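PDB 2QEN: walker-Type ATPase from Pyrococcus abyssi, which probably binds ATP as a P-loop ATPase of archaeal type, and is seen here with ADP and magnesium, though its cellular role is unknown. Local coordinates for residues A[52-56]-A[93-97]; A[117-121]-A[162-167]. The protein carries 1 engineered substitution. All coordinates share one frame; numbering follows the deposited sequence.

In the fold
Both contacts lie in the P-loop ATPase part of the chain, at neighbouring places round the parallel sheet of strands 57-61, 130-135, 165-171, 33-37 and 196-199. The centres of contact 1 and contact 2 are 16 Å apart and the nearest atoms of contact 1 and contact 2 about 7 Å, so they do not touch. Helix 113-127 joins them: in contact 2 it packs on strand 165-171, while its Leu127 meets Pro56 and Phe95 of contact 1. Neither reaches the nucleotide. In contact 1 the side chain of Asn53 is about 11 Å from that of Ser46, which binds ADP; in contact 2 that of Ile167 is about 11 Å from that of Asp135, known to bind magnesium in this protein though not in this model.

Contact 1 (A[52-56]-A[93-97]); sequences LNERP and SKFKI
The helix that follows the P-loop (Walker A) of this ATPase, 44-54, ends here against the end of helix 88-95, and Pro56 leads on into strand 57-61 at one border of the parallel sheet. Pro56 lies over one face of the Phe95 ring in a CH-pi contact: CG of Pro56 is 3.8 Å from the ring centroid of Phe95 and only 16° off the ring normal, displaced toward the CD1 side. On the opposite face the aliphatic chain of Lys94 passes over the middle of the ring, with CG of Lys94 4.2 Å above its plane. The phenyl is thus held between a proline and a lysine stem, while the backbone O of Glu54 meets its edge at CE1 of Phe95, 3.9 Å away. Phe91 and Leu127 continue the apolar patch around Pro56 and Phe95.

The polar half of this surface contact belongs to Lys94. With CG turned anti to the backbone nitrogen (chi1 -170°) and the chain extended beyond it, the ammonium group reaches across to the last turn of helix 44-54. There Lys94 NZ donates to the backbone O of Asn53 at 3.0 Å, in the carbonyl plane and on a lone pair. OD1 of Asn53 stays farther off, 3.6 Å from NZ of Lys94. A water accepts from Lys94 NZ at 2.7 Å and gives a weak bond to the backbone O of Leu52.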
ATOM      1  N   LEU A  52       1.179  -6.587  13.167  1.00 29.65           N
ATOM      2  CA  LEU A  52       1.673  -7.969  13.217  1.00 31.05           C
ATOM      3  C   LEU A  52       2.774  -8.164  14.256  1.00 31.90           C
ATOM      4  O   LEU A  52       3.022  -9.294  14.669  1.00 32.12           O
ATOM      5  CB  LEU A  52       2.157  -8.459  11.842  1.00 30.51           C
ATOM      6  CG  LEU A  52       1.097  -8.556  10.739  1.00 31.35           C
ATOM      7  CD1 LEU A  52       1.760  -8.751   9.364  1.00 30.58           C
ATOM      8  CD2 LEU A  52       0.109  -9.671  11.039  1.00 30.91           C
ATOM      9  N   ASN A  53       3.427  -7.073  14.670  1.00 32.68           N
ATOM     10  CA  ASN A  53       4.470  -7.136  15.706  1.00 33.95           C
ATOM     11  C   ASN A  53       3.927  -7.750  16.997  1.00 34.58           C
ATOM     12  O   ASN A  53       4.638  -8.456  17.707  1.00 34.71           O
ATOM     13  CB  ASN A  53       5.058  -5.743  15.977  1.00 33.54           C
ATOM     14  CG  ASN A  53       6.313  -5.784  16.855  1.00 35.17           C
ATOM     15  OD1 ASN A  53       7.254  -6.543  16.594  1.00 34.85           O
ATOM     16  ND2 ASN A  53       6.339  -4.940  17.894  1.00 34.64           N
ATOM     17  N   GLU A  54       2.654  -7.487  17.280  1.00 35.52           N
ATOM     18  CA  GLU A  54       2.014  -7.968  18.507  1.00 36.46           C
ATOM     19  C   GLU A  54       1.129  -9.195  18.289  1.00 35.73           C
ATOM     20  O   GLU A  54       0.761  -9.874  19.249  1.00 36.21           O
ATOM     21  CB  GLU A  54       1.213  -6.831  19.161  1.00 36.30           C
ATOM     22  CG  GLU A  54       2.102  -5.824  19.903  1.00 38.66           C
ATOM     23  CD  GLU A  54       1.375  -4.540  20.279  1.00 38.36           C
ATOM     24  OE1 GLU A  54       0.496  -4.585  21.168  1.00 41.26           O
ATOM     25  OE2 GLU A  54       1.688  -3.487  19.690  1.00 40.30           O
ATOM     26  N   ARG A  55       0.809  -9.473  17.029  1.00 35.11           N
ATOM     27  CA  ARG A  55      -0.124 -10.529  16.654  1.00 34.93           C
ATOM     28  C   ARG A  55       0.524 -11.506  15.675  1.00 34.36           C
ATOM     29  O   ARG A  55       1.071 -11.064  14.657  1.00 35.19           O
ATOM     30  CB  ARG A  55      -1.374  -9.916  16.001  1.00 35.11           C
ATOM     31  CG  ARG A  55      -2.244  -9.092  16.947  1.00 35.90           C
ATOM     32  CD  ARG A  55      -3.073  -8.110  16.168  1.00 35.40           C
ATOM     33  NE  ARG A  55      -3.587  -7.013  16.985  1.00 37.67           N
ATOM     34  CZ  ARG A  55      -2.905  -5.906  17.308  1.00 38.66           C
ATOM     35  NH1 ARG A  55      -1.643  -5.737  16.924  1.00 37.32           N
ATOM     36  NH2 ARG A  55      -3.486  -4.959  18.046  1.00 38.56           N
ATOM     37  N   PRO A  56       0.442 -12.828  15.957  1.00 33.45           N
ATOM     38  CA  PRO A  56       1.048 -13.855  15.094  1.00 32.56           C
ATOM     39  C   PRO A  56       0.518 -13.765  13.666  1.00 31.95           C
ATOM     40  O   PRO A  56      -0.705 -13.820  13.425  1.00 31.60           O
ATOM     41  CB  PRO A  56       0.609 -15.184  15.733  1.00 32.25           C
ATOM     42  CG  PRO A  56       0.196 -14.852  17.093  1.00 32.99           C
ATOM     43  CD  PRO A  56      -0.257 -13.426  17.115  1.00 33.38           C
ATOM     44  N   SER A  93       9.196 -19.297  19.991  1.00 37.97           N
ATOM     45  CA  SER A  93       9.699 -18.735  21.242  1.00 37.91           C
ATOM     46  C   SER A  93       8.929 -17.461  21.613  1.00 37.73           C
ATOM     47  O   SER A  93       8.597 -17.261  22.780  1.00 37.69           O
ATOM     48  CB  SER A  93      11.207 -18.468  21.151  1.00 37.74           C
ATOM     49  OG  SER A  93      11.665 -17.672  22.233  1.00 38.32           O
ATOM     50  N   LYS A  94       8.646 -16.620  20.617  1.00 37.57           N
ATOM     51  CA  LYS A  94       7.943 -15.353  20.824  1.00 37.86           C
ATOM     52  C   LYS A  94       6.480 -15.552  21.223  1.00 37.84           C
ATOM     53  O   LYS A  94       5.985 -14.915  22.152  1.00 37.45           O
ATOM     54  CB  LYS A  94       8.021 -14.475  19.566  1.00 38.04           C
ATOM     55  CG  LYS A  94       7.522 -13.043  19.767  1.00 38.63           C
ATOM     56  CD  LYS A  94       7.346 -12.323  18.446  1.00 40.16           C
ATOM     57  CE  LYS A  94       7.347 -10.805  18.625  1.00 41.22           C
ATOM     58  NZ  LYS A  94       7.163 -10.082  17.316  1.00 41.19           N
ATOM     59  N   PHE A  95       5.792 -16.435  20.501  1.00 38.21           N
ATOM     60  CA  PHE A  95       4.370 -16.648  20.722  1.00 38.49           C
ATOM     61  C   PHE A  95       4.080 -17.911  21.519  1.00 38.84           C
ATOM     62  O   PHE A  95       2.926 -18.244  21.745  1.00 39.11           O
ATOM     63  CB  PHE A  95       3.609 -16.619  19.395  1.00 38.33           C
ATOM     64  CG  PHE A  95       3.685 -15.293  18.701  1.00 38.24           C
ATOM     65  CD1 PHE A  95       3.069 -14.166  19.256  1.00 37.94           C
ATOM     66  CD2 PHE A  95       4.388 -15.156  17.510  1.00 38.14           C
ATOM     67  CE1 PHE A  95       3.151 -12.924  18.627  1.00 37.53           C
ATOM     68  CE2 PHE A  95       4.467 -13.918  16.863  1.00 37.81           C
ATOM     69  CZ  PHE A  95       3.846 -12.801  17.424  1.00 38.16           C
ATOM     70  N   LYS A  96       5.138 -18.593  21.955  1.00 39.17           N
ATOM     71  CA  LYS A  96       5.025 -19.787  22.798  1.00 39.38           C
ATOM     72  C   LYS A  96       4.148 -20.853  22.151  1.00 39.60           C
ATOM     73  O   LYS A  96       3.119 -21.241  22.698  1.00 39.91           O
ATOM     74  CB  LYS A  96       4.541 -19.420  24.209  1.00 39.45           C
ATOM     75  CG  LYS A  96       5.460 -18.447  24.945  1.00 38.88           C
ATOM     76  CD  LYS A  96       6.663 -19.140  25.583  1.00 38.28           C
ATOM     77  CE  LYS A  96       7.716 -18.112  25.996  1.00 38.24           C
ATOM     78  NZ  LYS A  96       8.671 -18.613  27.039  1.00 38.96           N
ATOM     79  N   ILE A  97       4.573 -21.301  20.971  1.00 39.99           N
ATOM     80  CA  ILE A  97       3.868 -22.320  20.183  1.00 40.21           C
ATOM     81  C   ILE A  97       4.579 -23.672  20.279  1.00 40.30           C
ATOM     82  O   ILE A  97       5.797 -23.754  20.109  1.00 40.55           O
ATOM     83  CB  ILE A  97       3.780 -21.917  18.685  1.00 40.18           C
ATOM     84  CG1 ILE A  97       2.990 -20.617  18.519  1.00 40.94           C
ATOM     85  CG2 ILE A  97       3.142 -23.033  17.858  1.00 39.94           C
ATOM     86  CD1 ILE A  97       3.324 -19.827  17.252  1.00 41.61           C
TER
HETATM   87  O   HOH W   1       5.973 -10.987  15.071  1.00 49.54           O

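Contact 2 (A[117-121]-A[162-167]); sequences FRELN and LPNLKI
Asn121 pushes its amide against the turn from Leu162 to Leu165, where packing is close: OD1 of Asn121 lies 3.2 Å from the carbonyl carbon of Leu162 and 3.4 Å from CB of Leu162. A torsion that sets CG opposite the backbone nitrogen (chi1 -175°) carries the amide to the turn, and OD1 of Asn121 accepts a weak, bent bond from the backbone N of Asn164, 2.9 Å long with 130° at the hydrogen. CD2 of Leu162 fits against CB and CG of Asn121. The turn is type I, closed by its own Leu165 N to Leu162 O bond, and it feeds strand 165-171. Helix 113-127 packs here on the parallel sheet of the P-loop fold; the axis of its residues 117-121 runs at 118° to that of strand residues 165-167. Deeper in, the side chain of Phe117 crosses those of Leu165 and Ile167 at about a right angle: CD2 of Phe117 is 3.8 Å from CD2 of Leu165, and Ile167 CD1 comes to the ring edge. Leu165 CD1 rests on CB of Leu120. Replacing Asn121 with a leucine would probably leave the backbone N-H of Asn164 without this acceptor and break the water link beside it. Toward the looser outer side, Pro163 is exposed, and one water bridges ND2 of Asn121 to OD1 of Asn164, 2.8 Å from that oxygen, while ND2 of Asn164 bonds the backbone O of Gly128.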
ATOM      1  N   PHE A 117      -1.846 -23.466   3.744  1.00 28.90           N
ATOM      2  CA  PHE A 117      -2.842 -22.688   4.467  1.00 29.46           C
ATOM      3  C   PHE A 117      -3.559 -23.471   5.563  1.00 29.75           C
ATOM      4  O   PHE A 117      -3.864 -22.909   6.615  1.00 29.76           O
ATOM      5  CB  PHE A 117      -3.802 -21.978   3.499  1.00 29.83           C
ATOM      6  CG  PHE A 117      -3.266 -20.654   2.987  1.00 30.94           C
ATOM      7  CD1 PHE A 117      -1.965 -20.561   2.464  1.00 33.24           C
ATOM      8  CD2 PHE A 117      -4.031 -19.498   3.064  1.00 33.00           C
ATOM      9  CE1 PHE A 117      -1.453 -19.323   1.999  1.00 33.69           C
ATOM     10  CE2 PHE A 117      -3.523 -18.250   2.602  1.00 32.77           C
ATOM     11  CZ  PHE A 117      -2.235 -18.174   2.081  1.00 31.59           C
ATOM     12  N   ARG A 118      -3.796 -24.760   5.328  1.00 29.94           N
ATOM     13  CA  ARG A 118      -4.362 -25.661   6.338  1.00 31.40           C
ATOM     14  C   ARG A 118      -3.464 -25.798   7.572  1.00 30.87           C
ATOM     15  O   ARG A 118      -3.949 -25.717   8.697  1.00 31.16           O
ATOM     16  CB  ARG A 118      -4.657 -27.053   5.743  1.00 31.09           C
ATOM     17  CG  ARG A 118      -5.865 -27.086   4.806  1.00 32.83           C
ATOM     18  CD  ARG A 118      -6.256 -28.530   4.460  1.00 34.23           C
ATOM     19  NE  ARG A 118      -5.325 -29.105   3.487  1.00 40.31           N
ATOM     20  CZ  ARG A 118      -5.602 -29.304   2.199  1.00 41.74           C
ATOM     21  NH1 ARG A 118      -6.805 -28.999   1.719  1.00 43.39           N
ATOM     22  NH2 ARG A 118      -4.679 -29.826   1.393  1.00 40.49           N
ATOM     23  N   GLU A 119      -2.167 -26.014   7.360  1.00 30.68           N
ATOM     24  CA  GLU A 119      -1.197 -26.013   8.458  1.00 31.67           C
ATOM     25  C   GLU A 119      -1.156 -24.695   9.258  1.00 30.53           C
ATOM     26  O   GLU A 119      -1.043 -24.713  10.481  1.00 30.09           O
ATOM     27  CB  GLU A 119       0.200 -26.378   7.947  1.00 31.97           C
ATOM     28  CG  GLU A 119       0.355 -27.837   7.540  1.00 33.48           C
ATOM     29  CD  GLU A 119       1.746 -28.165   6.991  1.00 34.72           C
ATOM     30  OE1 GLU A 119       2.754 -27.710   7.587  1.00 37.82           O
ATOM     31  OE2 GLU A 119       1.831 -28.894   5.967  1.00 40.05           O
ATOM     32  N   LEU A 120      -1.267 -23.561   8.568  1.00 30.40           N
ATOM     33  CA  LEU A 120      -1.296 -22.246   9.226  1.00 29.77           C
ATOM     34  C   LEU A 120      -2.569 -22.026  10.042  1.00 29.64           C
ATOM     35  O   LEU A 120      -2.522 -21.387  11.089  1.00 29.35           O
ATOM     36  CB  LEU A 120      -1.134 -21.111   8.210  1.00 29.86           C
ATOM     37  CG  LEU A 120       0.222 -20.986   7.523  1.00 29.69           C
ATOM     38  CD1 LEU A 120       0.183 -19.830   6.515  1.00 28.18           C
ATOM     39  CD2 LEU A 120       1.345 -20.803   8.541  1.00 29.16           C
ATOM     40  N   ASN A 121      -3.693 -22.556   9.551  1.00 29.88           N
ATOM     41  CA  ASN A 121      -4.952 -22.576  10.291  1.00 30.07           C
ATOM     42  C   ASN A 121      -4.881 -23.471  11.548  1.00 30.79           C
ATOM     43  O   ASN A 121      -5.443 -23.119  12.587  1.00 30.15           O
ATOM     44  CB  ASN A 121      -6.109 -23.018   9.383  1.00 29.52           C
ATOM     45  CG  ASN A 121      -7.465 -22.937  10.080  1.00 28.81           C
ATOM     46  OD1 ASN A 121      -7.995 -21.849  10.296  1.00 29.27           O
ATOM     47  ND2 ASN A 121      -8.030 -24.087  10.433  1.00 26.48           N
ATOM     48  N   LEU A 162     -11.476 -22.095   6.922  1.00 29.70           N
ATOM     49  CA  LEU A 162     -10.347 -21.934   7.842  1.00 28.99           C
ATOM     50  C   LEU A 162     -10.627 -20.814   8.873  1.00 29.26           C
ATOM     51  O   LEU A 162     -10.109 -19.703   8.750  1.00 29.06           O
ATOM     52  CB  LEU A 162      -9.035 -21.734   7.048  1.00 29.10           C
ATOM     53  CG  LEU A 162      -8.671 -22.830   6.007  1.00 27.62           C
ATOM     54  CD1 LEU A 162      -7.453 -22.441   5.161  1.00 26.55           C
ATOM     55  CD2 LEU A 162      -8.476 -24.235   6.638  1.00 26.21           C
ATOM     56  N   PRO A 163     -11.481 -21.108   9.885  1.00 29.32           N
ATOM     57  CA  PRO A 163     -11.931 -20.086  10.846  1.00 29.16           C
ATOM     58  C   PRO A 163     -10.851 -19.516  11.770  1.00 29.32           C
ATOM     59  O   PRO A 163     -11.046 -18.449  12.352  1.00 29.65           O
ATOM     60  CB  PRO A 163     -12.998 -20.819  11.677  1.00 29.24           C
ATOM     61  CG  PRO A 163     -12.688 -22.272  11.519  1.00 29.22           C
ATOM     62  CD  PRO A 163     -12.109 -22.426  10.146  1.00 28.51           C
ATOM     63  N   ASN A 164      -9.726 -20.200  11.912  1.00 29.11           N
ATOM     64  CA  ASN A 164      -8.642 -19.649  12.727  1.00 28.75           C
ATOM     65  C   ASN A 164      -7.581 -18.952  11.897  1.00 29.42           C
ATOM     66  O   ASN A 164      -6.452 -18.755  12.337  1.00 29.03           O
ATOM     67  CB  ASN A 164      -8.052 -20.748  13.594  1.00 28.44           C
ATOM     68  CG  ASN A 164      -9.071 -21.311  14.539  1.00 26.35           C
ATOM     69  OD1 ASN A 164      -9.816 -22.221  14.190  1.00 26.23           O
ATOM     70  ND2 ASN A 164      -9.120 -20.766  15.740  1.00 23.71           N
ATOM     71  N   LEU A 165      -7.962 -18.580  10.680  1.00 30.29           N
ATOM     72  CA  LEU A 165      -7.052 -17.942   9.771  1.00 31.79           C
ATOM     73  C   LEU A 165      -7.689 -16.654   9.251  1.00 31.78           C
ATOM     74  O   LEU A 165      -8.839 -16.659   8.804  1.00 31.94           O
ATOM     75  CB  LEU A 165      -6.714 -18.904   8.636  1.00 32.09           C
ATOM     76  CG  LEU A 165      -5.470 -18.619   7.798  1.00 34.29           C
ATOM     77  CD1 LEU A 165      -4.208 -18.830   8.637  1.00 34.22           C
ATOM     78  CD2 LEU A 165      -5.473 -19.529   6.560  1.00 32.71           C
ATOM     79  N   LYS A 166      -6.951 -15.549   9.358  1.00 31.64           N
ATOM     80  CA  LYS A 166      -7.429 -14.260   8.876  1.00 31.36           C
ATOM     81  C   LYS A 166      -6.494 -13.768   7.779  1.00 30.75           C
ATOM     82  O   LYS A 166      -5.281 -13.959   7.851  1.00 30.49           O
ATOM     83  CB  LYS A 166      -7.517 -13.237  10.019  1.00 30.95           C
ATOM     84  CG  LYS A 166      -8.559 -13.565  11.077  1.00 32.91           C
ATOM     85  CD  LYS A 166      -9.994 -13.478  10.518  1.00 33.98           C
ATOM     86  CE  LYS A 166     -10.971 -14.252  11.391  1.00 34.05           C
ATOM     87  NZ  LYS A 166     -11.501 -13.437  12.493  1.00 34.87           N
ATOM     88  N   ILE A 167      -7.077 -13.155   6.761  1.00 30.19           N
ATOM     89  CA  ILE A 167      -6.323 -12.689   5.605  1.00 30.39           C
ATOM     90  C   ILE A 167      -6.546 -11.172   5.491  1.00 29.97           C
ATOM     91  O   ILE A 167      -7.677 -10.697   5.607  1.00 30.02           O
ATOM     92  CB  ILE A 167      -6.729 -13.444   4.312  1.00 30.17           C
ATOM     93  CG1 ILE A 167      -6.290 -14.914   4.373  1.00 30.68           C
ATOM     94  CG2 ILE A 167      -6.155 -12.755   3.041  1.00 30.06           C
ATOM     95  CD1 ILE A 167      -6.739 -15.715   3.171  1.00 30.90           C
TER
HETATM   96  O   HOH W   2     -10.159 -24.308  12.424  1.00 23.65           O